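Local coordinates for SnoaL-like domain-containing protein (Agrobacterium tumefaciens str. C58, PDB 3DXO), which is of unknown function but belongs to the SnoaL-like family of the NTF2 clan and may be an isomerase, at residues Gly77-Arg85 against Gly96-Asn104; Leu6-Asn17 against Gly64-Thr72. All coordinates share one frame; numbering follows the deposited sequence.

Interaction 1: Gly77-Arg85 against Gly96-Asn104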
ATOM      1  N   GLY B  77       8.374  -7.162  -7.316  1.00 25.76           N
ATOM      2  CA  GLY B  77       9.526  -7.357  -6.437  1.00 25.44           C
ATOM      3  C   GLY B  77       9.073  -8.176  -5.248  1.00 25.24           C
ATOM      4  O   GLY B  77       8.355  -9.158  -5.417  1.00 24.27           O
ATOM      5  N   ASN B  78       9.447  -7.727  -4.052  1.00 25.70           N
ATOM      6  CA  ASN B  78       9.050  -8.358  -2.798  1.00 26.66           C
ATOM      7  C   ASN B  78       7.747  -7.764  -2.239  1.00 26.67           C
ATOM      8  O   ASN B  78       7.415  -7.967  -1.075  1.00 25.77           O
ATOM      9  CB  ASN B  78      10.165  -8.237  -1.754  1.00 27.60           C
ATOM     10  CG  ASN B  78      10.416  -6.797  -1.328  1.00 29.26           C
ATOM     11  OD1 ASN B  78      10.628  -5.912  -2.161  1.00 30.43           O
ATOM     12  ND2 ASN B  78      10.397  -6.555  -0.014  1.00 30.46           N
ATOM     13  N   PHE B  79       7.005  -7.023  -3.061  1.00 27.25           N
ATOM     14  CA  PHE B  79       5.708  -6.469  -2.628  1.00 27.01           C
ATOM     15  C   PHE B  79       4.514  -7.230  -3.179  1.00 27.24           C
ATOM     16  O   PHE B  79       4.466  -7.573  -4.368  1.00 27.06           O
ATOM     17  CB  PHE B  79       5.557  -4.998  -3.043  1.00 26.15           C
ATOM     18  CG  PHE B  79       6.487  -4.087  -2.331  1.00 25.96           C
ATOM     19  CD1 PHE B  79       6.255  -3.747  -1.002  1.00 25.43           C
ATOM     20  CD2 PHE B  79       7.595  -3.571  -2.973  1.00 25.64           C
ATOM     21  CE1 PHE B  79       7.119  -2.909  -0.327  1.00 25.15           C
ATOM     22  CE2 PHE B  79       8.456  -2.727  -2.304  1.00 25.66           C
ATOM     23  CZ  PHE B  79       8.215  -2.397  -0.973  1.00 25.49           C
ATOM     24  N   THR B  80       3.561  -7.484  -2.288  1.00 27.15           N
ATOM     25  CA  THR B  80       2.280  -8.066  -2.635  1.00 26.99           C
ATOM     26  C   THR B  80       1.164  -7.136  -2.129  1.00 26.13           C
ATOM     27  O   THR B  80       1.273  -6.542  -1.072  1.00 25.38           O
ATOM     28  CB  THR B  80       2.128  -9.462  -2.019  1.00 27.21           C
ATOM     29  OG1 THR B  80       3.144 -10.321  -2.563  1.00 27.69           O
ATOM     30  CG2 THR B  80       0.739 -10.035  -2.303  1.00 26.76           C
ATOM     31  N   ARG B  81       0.122  -6.980  -2.931  1.00 26.38           N
ATOM     32  CA  ARG B  81      -1.057  -6.207  -2.561  1.00 26.42           C
ATOM     33  C   ARG B  81      -2.310  -7.033  -2.782  1.00 26.16           C
ATOM     34  O   ARG B  81      -2.464  -7.686  -3.819  1.00 25.73           O
ATOM     35  CB  ARG B  81      -1.216  -4.953  -3.408  1.00 26.89           C
ATOM     36  CG  ARG B  81      -2.600  -4.320  -3.196  1.00 26.82           C
ATOM     37  CD  ARG B  81      -2.875  -3.096  -4.026  1.00 26.33           C
ATOM     38  NE  ARG B  81      -2.908  -3.363  -5.451  1.00 25.42           N
ATOM     39  CZ  ARG B  81      -3.441  -2.538  -6.333  1.00 25.18           C
ATOM     40  NH1 ARG B  81      -4.024  -1.424  -5.939  1.00 25.22           N
ATOM     41  NH2 ARG B  81      -3.406  -2.829  -7.619  1.00 25.51           N
ATOM     42  N   PHE B  82      -3.216  -6.960  -1.819  1.00 26.24           N
ATOM     43  CA  PHE B  82      -4.469  -7.682  -1.896  1.00 26.84           C
ATOM     44  C   PHE B  82      -5.503  -7.045  -1.006  1.00 26.61           C
ATOM     45  O   PHE B  82      -5.178  -6.253  -0.101  1.00 26.29           O
ATOM     46  CB  PHE B  82      -4.276  -9.147  -1.487  1.00 28.11           C
ATOM     47  CG  PHE B  82      -3.786  -9.325  -0.086  1.00 28.25           C
ATOM     48  CD1 PHE B  82      -4.677  -9.431   0.967  1.00 28.92           C
ATOM     49  CD2 PHE B  82      -2.426  -9.384   0.183  1.00 28.58           C
ATOM     50  CE1 PHE B  82      -4.206  -9.585   2.298  1.00 29.22           C
ATOM     51  CE2 PHE B  82      -1.958  -9.528   1.485  1.00 28.82           C
ATOM     52  CZ  PHE B  82      -2.842  -9.631   2.541  1.00 28.91           C
ATOM     53  N   SER B  83      -6.756  -7.397  -1.274  1.00 26.89           N
ATOM     54  CA  SER B  83      -7.886  -6.907  -0.488  1.00 27.41           C
ATOM     55  C   SER B  83      -8.727  -8.058   0.029  1.00 27.75           C
ATOM     56  O   SER B  83      -8.702  -9.152  -0.526  1.00 27.05           O
ATOM     57  CB  SER B  83      -8.728  -5.918  -1.274  1.00 26.73           C
ATOM     58  OG  SER B  83      -7.976  -4.733  -1.468  1.00 26.34           O
ATOM     59  N   TRP B  84      -9.443  -7.791   1.125  1.00 27.74           N
ATOM     60  CA  TRP B  84     -10.263  -8.795   1.779  1.00 27.61           C
ATOM     61  C   TRP B  84     -11.517  -8.148   2.339  1.00 26.87           C
ATOM     62  O   TRP B  84     -11.526  -6.956   2.568  1.00 27.55           O
ATOM     63  CB  TRP B  84      -9.469  -9.463   2.917  1.00 28.13           C
ATOM     64  CG  TRP B  84      -8.923  -8.472   3.854  1.00 28.51           C
ATOM     65  CD1 TRP B  84      -7.684  -7.918   3.809  1.00 28.74           C
ATOM     66  CD2 TRP B  84      -9.609  -7.844   4.960  1.00 28.57           C
ATOM     67  NE1 TRP B  84      -7.538  -7.014   4.837  1.00 28.90           N
ATOM     68  CE2 TRP B  84      -8.706  -6.938   5.549  1.00 28.50           C
ATOM     69  CE3 TRP B  84     -10.889  -7.963   5.500  1.00 28.76           C
ATOM     70  CZ2 TRP B  84      -9.044  -6.125   6.644  1.00 28.52           C
ATOM     71  CZ3 TRP B  84     -11.227  -7.166   6.611  1.00 28.87           C
ATOM     72  CH2 TRP B  84     -10.300  -6.262   7.166  1.00 28.83           C
ATOM     73  N   ARG B  85     -12.544  -8.960   2.579  1.00 26.56           N
ATOM     74  CA  ARG B  85     -13.806  -8.529   3.137  1.00 26.08           C
ATOM     75  C   ARG B  85     -13.989  -9.177   4.510  1.00 26.11           C
ATOM     76  O   ARG B  85     -13.552 -10.311   4.731  1.00 26.06           O
ATOM     77  CB  ARG B  85     -14.953  -8.987   2.226  1.00 26.59           C
ATOM     78  CG  ARG B  85     -14.897  -8.534   0.759  1.00 26.87           C
ATOM     79  CD  ARG B  85     -14.763  -7.024   0.632  1.00 27.29           C
ATOM     80  NE  ARG B  85     -15.853  -6.337   1.299  1.00 27.69           N
ATOM     81  CZ  ARG B  85     -15.857  -5.047   1.595  1.00 28.22           C
ATOM     82  NH1 ARG B  85     -14.814  -4.299   1.282  1.00 29.01           N
ATOM     83  NH2 ARG B  85     -16.895  -4.513   2.229  1.00 28.16           N
ATOM     84  N   GLY B  96     -14.311  -4.106   4.912  1.00 29.24           N
ATOM     85  CA  GLY B  96     -13.129  -4.723   4.333  1.00 29.85           C
ATOM     86  C   GLY B  96     -11.855  -3.948   4.564  1.00 30.47           C
ATOM     87  O   GLY B  96     -11.861  -2.869   5.200  1.00 30.69           O
ATOM     88  N   GLY B  97     -10.762  -4.500   4.029  1.00 30.59           N
ATOM     89  CA  GLY B  97      -9.465  -3.817   4.028  1.00 30.26           C
ATOM     90  C   GLY B  97      -8.613  -4.119   2.810  1.00 30.10           C
ATOM     91  O   GLY B  97      -9.020  -4.891   1.926  1.00 31.14           O
ATOM     92  N   THR B  98      -7.454  -3.459   2.761  1.00 29.15           N
ATOM     93  CA  THR B  98      -6.451  -3.661   1.725  1.00 28.46           C
ATOM     94  C   THR B  98      -5.091  -3.625   2.406  1.00 29.09           C
ATOM     95  O   THR B  98      -4.881  -2.807   3.294  1.00 29.23           O
ATOM     96  CB  THR B  98      -6.543  -2.587   0.633  1.00 27.08           C
ATOM     97  OG1 THR B  98      -7.818  -2.717  -0.006  1.00 26.39           O
ATOM     98  CG2 THR B  98      -5.436  -2.747  -0.404  1.00 25.22           C
ATOM     99  N   ASP B  99      -4.177  -4.503   2.002  1.00 28.76           N
ATOM    100  CA  ASP B  99      -2.858  -4.531   2.616  1.00 29.17           C
ATOM    101  C   ASP B  99      -1.727  -4.544   1.600  1.00 28.99           C
ATOM    102  O   ASP B  99      -1.874  -5.049   0.472  1.00 29.25           O
ATOM    103  CB  ASP B  99      -2.676  -5.803   3.454  1.00 30.47           C
ATOM    104  CG  ASP B  99      -3.686  -5.939   4.561  1.00 31.25           C
ATOM    105  OD1 ASP B  99      -3.550  -5.272   5.617  1.00 32.36           O
ATOM    106  OD2 ASP B  99      -4.584  -6.793   4.383  1.00 32.73           O
ATOM    107  N   VAL B 100      -0.585  -4.005   2.031  1.00 28.60           N
ATOM    108  CA  VAL B 100       0.645  -4.072   1.265  1.00 27.92           C
ATOM    109  C   VAL B 100       1.593  -4.850   2.172  1.00 27.86           C
ATOM    110  O   VAL B 100       1.848  -4.428   3.285  1.00 27.64           O
ATOM    111  CB  VAL B 100       1.178  -2.701   0.888  1.00 26.98           C
ATOM    112  CG1 VAL B 100       2.502  -2.841   0.099  1.00 26.77           C
ATOM    113  CG2 VAL B 100       0.135  -2.001   0.052  1.00 25.77           C
ATOM    114  N   VAL B 101       2.080  -5.989   1.679  1.00 27.85           N
ATOM    115  CA  VAL B 101       2.972  -6.877   2.419  1.00 27.54           C
ATOM    116  C   VAL B 101       4.370  -6.915   1.775  1.00 27.53           C
ATOM    117  O   VAL B 101       4.483  -6.906   0.563  1.00 27.91           O
ATOM    118  CB  VAL B 101       2.365  -8.300   2.442  1.00 27.33           C
ATOM    119  CG1 VAL B 101       3.286  -9.286   3.140  1.00 27.28           C
ATOM    120  CG2 VAL B 101       1.021  -8.265   3.116  1.00 26.44           C
ATOM    121  N   SER B 102       5.426  -6.952   2.579  1.00 27.22           N
ATOM    122  CA  SER B 102       6.790  -6.997   2.065  1.00 27.71           C
ATOM    123  C   SER B 102       7.472  -8.253   2.566  1.00 28.02           C
ATOM    124  O   SER B 102       7.374  -8.604   3.746  1.00 29.21           O
ATOM    125  CB  SER B 102       7.619  -5.827   2.580  1.00 28.14           C
ATOM    126  OG  SER B 102       6.879  -4.631   2.595  1.00 29.94           O
ATOM    127  N   LEU B 103       8.185  -8.916   1.673  1.00 27.34           N
ATOM    128  CA  LEU B 103       8.951 -10.082   2.023  1.00 26.56           C
ATOM    129  C   LEU B 103      10.393  -9.667   2.157  1.00 26.26           C
ATOM    130  O   LEU B 103      10.846  -8.791   1.437  1.00 26.92           O
ATOM    131  CB  LEU B 103       8.778 -11.169   0.959  1.00 26.27           C
ATOM    132  CG  LEU B 103       7.692 -12.209   1.254  1.00 26.90           C
ATOM    133  CD1 LEU B 103       6.351 -11.620   1.747  1.00 27.05           C
ATOM    134  CD2 LEU B 103       7.483 -13.083   0.066  1.00 26.48           C
ATOM    135  N   ASN B 104      11.111 -10.254   3.104  1.00 25.91           N
ATOM    136  CA  ASN B 104      12.532  -9.978   3.233  1.00 25.76           C
ATOM    137  C   ASN B 104      13.247 -10.899   2.242  1.00 26.25           C
ATOM    138  O   ASN B 104      12.601 -11.712   1.585  1.00 26.32           O
ATOM    139  CB  ASN B 104      13.023 -10.149   4.676  1.00 25.45           C
ATOM    140  CG  ASN B 104      12.785 -11.550   5.229  1.00 25.25           C
ATOM    141  OD1 ASN B 104      12.581 -12.507   4.479  1.00 24.88           O
ATOM    142  ND2 ASN B 104      12.810 -11.669   6.555  1.00 24.46           N
TER
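N78 meets L103 at the open end of an antiparallel hairpin, formed by strands 79-87 and 93-103 in the curved sheet of this NTF2-like fold. The N78 carboxamide donates through ND2 to L103 O (2.7 Å), while the N78 carbonyl accepts from L103 N. F79 follows with its ring leaning over the next strand, CD1 lying 4.0 Å from V100 CG1. T80 and V101 then form a hydrogen-bonded pair, and the T80 hydroxyl turns to H5 of the N-terminal helix. R81 NH2 leaves the hairpin for salt bridges to D74 of its own chain and D117 of the second subunit. On the helix-facing side, F82 packs CE2 against V101 CG2 at 3.6 Å, and one face of its ring covers D99 CB. S83 and T98 are neighbours as a non-hydrogen-bonded pair on the other side of the sheet, where T98 OG1 hydrogen-bonds D117 of its own chain. With CG between its backbone N and carbonyl carbon (chi1 54°), W84 folds its indole over G97 CA, 3.9 Å from the six-membered-ring centroid. The indole NE1 makes a bent bond (131°) to D99 OD2 at 3.0 Å, on its syn side but tilted from the carboxylate plane, while OD2 lies near the indole plane.

Interaction 2: Leu6-Asn17 against Gly64-Thr72; sequences LTIAQTYLAAWN and GYRFVLAGT
F67 lays its ring against W16 and N17 of segment 6-17, where CD1 comes within 3.9 Å of W16 CB and the indole turns an edge toward the phenyl face. The centroids of the W16 six-membered ring and the F67 ring are 5.5 Å apart and their planes stand at 66°, an edge-to-face pair.

Beside it, the N17 carboxamide engages both backbone polar groups of F67. N17 OD1 takes the F67 N-H at 3.0 Å, in the carbonyl plane and on a lone pair, while N17 ND2 gives an almost straight bond to F67 O, also 3.0 Å long, with an N-H...O angle of 178°. Held at both its oxygen and its nitrogen, the amide has a fixed orientation, and OD1 also lies at the edge of the F67 ring. Because F67 sits on the outermost strand of the sheet within this chain, the amide serves backbone groups that face away from strand 79-87.

Toward the start of the helix the contact becomes wholly apolar. L13 divides its two methyls, CD2 resting against F67 CB and CD1 3.8 Å from L69 CB. L69, with CG anti to its backbone N (chi1 -171°), extends its methyls to the helix: CD1 meets A9 CB, and CD2 touches L6 CD1 at 3.7 Å. The short helix and strand axes run nearly antiparallel, 8.1 Å apart. Such packing of the N-terminal helix against the curved sheet is typical of the NTF2-like alpha+beta fold, in which helices and the concave sheet together enclose a pocket.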
ATOM      1  N   LEU B   6      -0.520 -14.716  -4.836  1.00 26.75           N
ATOM      2  CA  LEU B   6      -1.754 -15.325  -4.334  1.00 26.22           C
ATOM      3  C   LEU B   6      -1.411 -16.122  -3.072  1.00 26.92           C
ATOM      4  O   LEU B   6      -2.103 -16.005  -2.026  1.00 27.86           O
ATOM      5  CB  LEU B   6      -2.418 -16.203  -5.399  1.00 25.64           C
ATOM      6  CG  LEU B   6      -3.714 -16.903  -4.980  1.00 25.63           C
ATOM      7  CD1 LEU B   6      -4.757 -15.898  -4.465  1.00 24.90           C
ATOM      8  CD2 LEU B   6      -4.267 -17.758  -6.125  1.00 24.79           C
ATOM      9  N   THR B   7      -0.330 -16.899  -3.165  1.00 26.13           N
ATOM     10  CA  THR B   7       0.140 -17.708  -2.034  1.00 25.96           C
ATOM     11  C   THR B   7       0.392 -16.814  -0.802  1.00 26.02           C
ATOM     12  O   THR B   7      -0.015 -17.135   0.322  1.00 25.97           O
ATOM     13  CB  THR B   7       1.425 -18.483  -2.411  1.00 25.01           C
ATOM     14  OG1 THR B   7       1.151 -19.319  -3.550  1.00 24.44           O
ATOM     15  CG2 THR B   7       1.941 -19.302  -1.247  1.00 22.91           C
ATOM     16  N   ILE B   8       1.038 -15.678  -1.028  1.00 26.21           N
ATOM     17  CA  ILE B   8       1.352 -14.778   0.068  1.00 26.94           C
ATOM     18  C   ILE B   8       0.049 -14.266   0.695  1.00 27.57           C
ATOM     19  O   ILE B   8      -0.097 -14.304   1.928  1.00 26.87           O
ATOM     20  CB  ILE B   8       2.288 -13.640  -0.393  1.00 27.00           C
ATOM     21  CG1 ILE B   8       3.640 -14.240  -0.846  1.00 27.17           C
ATOM     22  CG2 ILE B   8       2.501 -12.635   0.727  1.00 26.29           C
ATOM     23  CD1 ILE B   8       4.529 -13.319  -1.698  1.00 26.78           C
ATOM     24  N   ALA B   9      -0.913 -13.863  -0.149  1.00 27.73           N
ATOM     25  CA  ALA B   9      -2.192 -13.357   0.347  1.00 27.70           C
ATOM     26  C   ALA B   9      -2.891 -14.459   1.155  1.00 27.59           C
ATOM     27  O   ALA B   9      -3.366 -14.229   2.280  1.00 28.13           O
ATOM     28  CB  ALA B   9      -3.052 -12.890  -0.791  1.00 27.81           C
ATOM     29  N   GLN B  10      -2.887 -15.670   0.611  1.00 27.03           N
ATOM     30  CA  GLN B  10      -3.525 -16.813   1.286  1.00 26.62           C
ATOM     31  C   GLN B  10      -2.882 -17.185   2.581  1.00 26.49           C
ATOM     32  O   GLN B  10      -3.586 -17.470   3.512  1.00 26.75           O
ATOM     33  CB  GLN B  10      -3.543 -18.045   0.399  1.00 26.68           C
ATOM     34  CG  GLN B  10      -4.482 -17.899  -0.773  1.00 26.89           C
ATOM     35  CD  GLN B  10      -4.265 -18.946  -1.801  1.00 26.30           C
ATOM     36  OE1 GLN B  10      -3.193 -19.524  -1.888  1.00 25.50           O
ATOM     37  NE2 GLN B  10      -5.279 -19.197  -2.605  1.00 26.52           N
ATOM     38  N   THR B  11      -1.552 -17.213   2.622  1.00 26.92           N
ATOM     39  CA  THR B  11      -0.787 -17.525   3.843  1.00 26.31           C
ATOM     40  C   THR B  11      -1.060 -16.462   4.901  1.00 26.73           C
ATOM     41  O   THR B  11      -1.222 -16.771   6.086  1.00 26.74           O
ATOM     42  CB  THR B  11       0.737 -17.559   3.554  1.00 25.82           C
ATOM     43  OG1 THR B  11       1.028 -18.629   2.651  1.00 25.32           O
ATOM     44  CG2 THR B  11       1.525 -17.744   4.826  1.00 24.78           C
ATOM     45  N   TYR B  12      -1.112 -15.207   4.464  1.00 26.87           N
ATOM     46  CA  TYR B  12      -1.392 -14.108   5.377  1.00 27.38           C
ATOM     47  C   TYR B  12      -2.799 -14.277   6.000  1.00 27.95           C
ATOM     48  O   TYR B  12      -2.930 -14.294   7.229  1.00 27.92           O
ATOM     49  CB  TYR B  12      -1.240 -12.762   4.651  1.00 27.11           C
ATOM     50  CG  TYR B  12      -1.663 -11.564   5.456  1.00 27.14           C
ATOM     51  CD1 TYR B  12      -2.981 -11.161   5.459  1.00 27.37           C
ATOM     52  CD2 TYR B  12      -0.755 -10.847   6.231  1.00 27.09           C
ATOM     53  CE1 TYR B  12      -3.389 -10.087   6.194  1.00 27.23           C
ATOM     54  CE2 TYR B  12      -1.155  -9.762   6.978  1.00 26.75           C
ATOM     55  CZ  TYR B  12      -2.479  -9.384   6.943  1.00 27.23           C
ATOM     56  OH  TYR B  12      -2.939  -8.295   7.663  1.00 27.71           O
ATOM     57  N   LEU B  13      -3.827 -14.431   5.157  1.00 27.84           N
ATOM     58  CA  LEU B  13      -5.200 -14.562   5.646  1.00 27.07           C
ATOM     59  C   LEU B  13      -5.422 -15.834   6.477  1.00 27.07           C
ATOM     60  O   LEU B  13      -6.234 -15.837   7.405  1.00 27.75           O
ATOM     61  CB  LEU B  13      -6.203 -14.496   4.482  1.00 26.77           C
ATOM     62  CG  LEU B  13      -6.407 -13.113   3.807  1.00 26.51           C
ATOM     63  CD1 LEU B  13      -7.375 -13.199   2.593  1.00 24.94           C
ATOM     64  CD2 LEU B  13      -6.885 -12.050   4.803  1.00 24.61           C
ATOM     65  N   ALA B  14      -4.698 -16.903   6.151  1.00 26.56           N
ATOM     66  CA  ALA B  14      -4.788 -18.177   6.888  1.00 26.24           C
ATOM     67  C   ALA B  14      -4.458 -17.962   8.371  1.00 27.54           C
ATOM     68  O   ALA B  14      -5.109 -18.548   9.259  1.00 28.40           O
ATOM     69  CB  ALA B  14      -3.866 -19.193   6.303  1.00 23.45           C
ATOM     70  N   ALA B  15      -3.457 -17.120   8.627  1.00 27.26           N
ATOM     71  CA  ALA B  15      -3.065 -16.800   9.975  1.00 26.60           C
ATOM     72  C   ALA B  15      -4.192 -16.039  10.645  1.00 26.95           C
ATOM     73  O   ALA B  15      -4.489 -16.327  11.775  1.00 28.38           O
ATOM     74  CB  ALA B  15      -1.769 -15.996   9.999  1.00 26.18           C
ATOM     75  N   TRP B  16      -4.819 -15.077   9.970  1.00 26.92           N
ATOM     76  CA  TRP B  16      -5.908 -14.315  10.602  1.00 27.22           C
ATOM     77  C   TRP B  16      -7.165 -15.144  10.828  1.00 27.06           C
ATOM     78  O   TRP B  16      -7.955 -14.843  11.695  1.00 27.99           O
ATOM     79  CB  TRP B  16      -6.282 -13.066   9.793  1.00 27.57           C
ATOM     80  CG  TRP B  16      -5.348 -11.934  10.000  1.00 27.61           C
ATOM     81  CD1 TRP B  16      -4.208 -11.687   9.310  1.00 27.70           C
ATOM     82  CD2 TRP B  16      -5.459 -10.892  10.983  1.00 27.62           C
ATOM     83  NE1 TRP B  16      -3.607 -10.544   9.781  1.00 27.88           N
ATOM     84  CE2 TRP B  16      -4.349 -10.037  10.809  1.00 27.67           C
ATOM     85  CE3 TRP B  16      -6.415 -10.569  11.950  1.00 27.31           C
ATOM     86  CZ2 TRP B  16      -4.152  -8.903  11.582  1.00 28.01           C
ATOM     87  CZ3 TRP B  16      -6.224  -9.443  12.721  1.00 27.44           C
ATOM     88  CH2 TRP B  16      -5.099  -8.627  12.545  1.00 27.93           C
ATOM     89  N   ASN B  17      -7.366 -16.176  10.033  1.00 26.70           N
ATOM     90  CA  ASN B  17      -8.573 -16.997  10.146  1.00 25.77           C
ATOM     91  C   ASN B  17      -8.411 -18.233  10.986  1.00 25.55           C
ATOM     92  O   ASN B  17      -9.349 -19.002  11.147  1.00 25.23           O
ATOM     93  CB  ASN B  17      -9.033 -17.419   8.754  1.00 24.68           C
ATOM     94  CG  ASN B  17      -9.657 -16.301   8.003  1.00 24.49           C
ATOM     95  OD1 ASN B  17     -10.524 -15.599   8.532  1.00 23.77           O
ATOM     96  ND2 ASN B  17      -9.262 -16.138   6.739  1.00 25.62           N
ATOM     97  N   GLY B  64     -16.190 -14.999  15.729  1.00 27.04           N
ATOM     98  CA  GLY B  64     -16.990 -15.521  14.631  1.00 27.13           C
ATOM     99  C   GLY B  64     -16.745 -14.829  13.291  1.00 28.51           C
ATOM    100  O   GLY B  64     -17.161 -15.355  12.246  1.00 30.36           O
ATOM    101  N   TYR B  65     -16.074 -13.671  13.278  1.00 27.83           N
ATOM    102  CA  TYR B  65     -15.814 -12.971  12.021  1.00 27.33           C
ATOM    103  C   TYR B  65     -14.750 -13.677  11.183  1.00 27.73           C
ATOM    104  O   TYR B  65     -13.972 -14.457  11.690  1.00 28.30           O
ATOM    105  CB  TYR B  65     -15.452 -11.507  12.259  1.00 27.14           C
ATOM    106  CG  TYR B  65     -16.662 -10.656  12.658  1.00 27.33           C
ATOM    107  CD1 TYR B  65     -17.182 -10.721  13.934  1.00 27.11           C
ATOM    108  CD2 TYR B  65     -17.306  -9.823  11.737  1.00 27.09           C
ATOM    109  CE1 TYR B  65     -18.301 -10.000  14.289  1.00 27.11           C
ATOM    110  CE2 TYR B  65     -18.423  -9.080  12.100  1.00 26.95           C
ATOM    111  CZ  TYR B  65     -18.914  -9.171  13.374  1.00 26.78           C
ATOM    112  OH  TYR B  65     -20.016  -8.442  13.764  1.00 26.81           O
ATOM    113  N   ARG B  66     -14.772 -13.460   9.875  1.00 27.46           N
ATOM    114  CA  ARG B  66     -13.801 -14.066   8.994  1.00 27.04           C
ATOM    115  C   ARG B  66     -13.273 -13.030   8.031  1.00 27.69           C
ATOM    116  O   ARG B  66     -13.902 -12.012   7.810  1.00 28.14           O
ATOM    117  CB  ARG B  66     -14.468 -15.140   8.206  1.00 27.34           C
ATOM    118  CG  ARG B  66     -14.800 -16.367   8.962  1.00 28.48           C
ATOM    119  CD  ARG B  66     -15.930 -17.089   8.265  1.00 28.77           C
ATOM    120  NE  ARG B  66     -15.610 -17.203   6.849  1.00 29.63           N
ATOM    121  CZ  ARG B  66     -16.516 -17.296   5.875  1.00 30.15           C
ATOM    122  NH1 ARG B  66     -17.841 -17.258   6.163  1.00 29.94           N
ATOM    123  NH2 ARG B  66     -16.086 -17.398   4.601  1.00 29.69           N
ATOM    124  N   PHE B  67     -12.118 -13.306   7.437  1.00 28.34           N
ATOM    125  CA  PHE B  67     -11.482 -12.395   6.468  1.00 28.58           C
ATOM    126  C   PHE B  67     -11.342 -13.132   5.135  1.00 28.03           C
ATOM    127  O   PHE B  67     -10.530 -14.022   5.037  1.00 29.35           O
ATOM    128  CB  PHE B  67     -10.113 -11.950   7.018  1.00 29.28           C
ATOM    129  CG  PHE B  67     -10.179 -11.448   8.429  1.00 28.89           C
ATOM    130  CD1 PHE B  67     -10.049 -12.319   9.492  1.00 29.57           C
ATOM    131  CD2 PHE B  67     -10.445 -10.129   8.689  1.00 29.84           C
ATOM    132  CE1 PHE B  67     -10.140 -11.873  10.804  1.00 30.03           C
ATOM    133  CE2 PHE B  67     -10.533  -9.658  10.003  1.00 30.31           C
ATOM    134  CZ  PHE B  67     -10.386 -10.533  11.059  1.00 30.11           C
ATOM    135  N   VAL B  68     -12.125 -12.759   4.128  1.00 26.66           N
ATOM    136  CA  VAL B  68     -12.148 -13.470   2.868  1.00 25.94           C
ATOM    137  C   VAL B  68     -11.532 -12.622   1.767  1.00 26.76           C
ATOM    138  O   VAL B  68     -11.823 -11.428   1.625  1.00 26.69           O
ATOM    139  CB  VAL B  68     -13.598 -13.833   2.493  1.00 25.41           C
ATOM    140  CG1 VAL B  68     -13.640 -14.559   1.190  1.00 24.29           C
ATOM    141  CG2 VAL B  68     -14.230 -14.633   3.606  1.00 25.02           C
ATOM    142  N   LEU B  69     -10.704 -13.266   0.959  1.00 26.79           N
ATOM    143  CA  LEU B  69      -9.997 -12.590  -0.099  1.00 26.61           C
ATOM    144  C   LEU B  69     -11.004 -12.022  -1.103  1.00 26.99           C
ATOM    145  O   LEU B  69     -12.023 -12.636  -1.351  1.00 26.98           O
ATOM    146  CB  LEU B  69      -9.031 -13.572  -0.768  1.00 26.45           C
ATOM    147  CG  LEU B  69      -7.984 -13.108  -1.784  1.00 26.47           C
ATOM    148  CD1 LEU B  69      -6.928 -12.178  -1.164  1.00 26.15           C
ATOM    149  CD2 LEU B  69      -7.334 -14.342  -2.364  1.00 25.67           C
ATOM    150  N   ALA B  70     -10.724 -10.820  -1.605  1.00 27.48           N
ATOM    151  CA  ALA B  70     -11.534 -10.125  -2.598  1.00 26.86           C
ATOM    152  C   ALA B  70     -10.610  -9.770  -3.761  1.00 27.34           C
ATOM    153  O   ALA B  70      -9.493  -9.303  -3.560  1.00 28.49           O
ATOM    154  CB  ALA B  70     -12.146  -8.873  -2.012  1.00 25.35           C
ATOM    155  N   GLY B  71     -11.054 -10.012  -4.987  1.00 27.38           N
ATOM    156  CA  GLY B  71     -10.230  -9.714  -6.160  1.00 27.57           C
ATOM    157  C   GLY B  71      -8.977 -10.564  -6.311  1.00 27.28           C
ATOM    158  O   GLY B  71      -8.825 -11.566  -5.635  1.00 28.04           O
ATOM    159  N   THR B  72      -8.083 -10.162  -7.209  1.00 27.12           N
ATOM    160  CA  THR B  72      -6.838 -10.887  -7.453  1.00 26.54           C
ATOM    161  C   THR B  72      -5.637 -10.165  -6.888  1.00 25.63           C
ATOM    162  O   THR B  72      -5.375  -9.046  -7.268  1.00 24.38           O
ATOM    163  CB  THR B  72      -6.571 -11.042  -8.952  1.00 26.52           C
ATOM    164  OG1 THR B  72      -7.589 -11.859  -9.508  1.00 26.50           O
ATOM    165  CG2 THR B  72      -5.219 -11.700  -9.214  1.00 26.45           C
TER

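Interactions 1 and 2 lie side by side, their centres about 10 Å apart, and both reach the same sheet, in which strand 66-76 of interaction 2 neighbours strand 79-87 of interaction 1. Probable hydrogen bonds join R85 N to V68 O (2.7 Å) and S83 O to A70 N (2.8 Å). Aromatic side chains connect the two contacts as well, since W84 meets F67 edge-to-face and the rings of F82 and Y12 meet. Bound di(hydroxyethyl)ether, probably from the crystallisation liquor, comes within about 3 Å of the W84 and the W16 side chains. These two contacts therefore border a site consistent with the pocket of NTF2-like proteins, although its natural ligand is unknown.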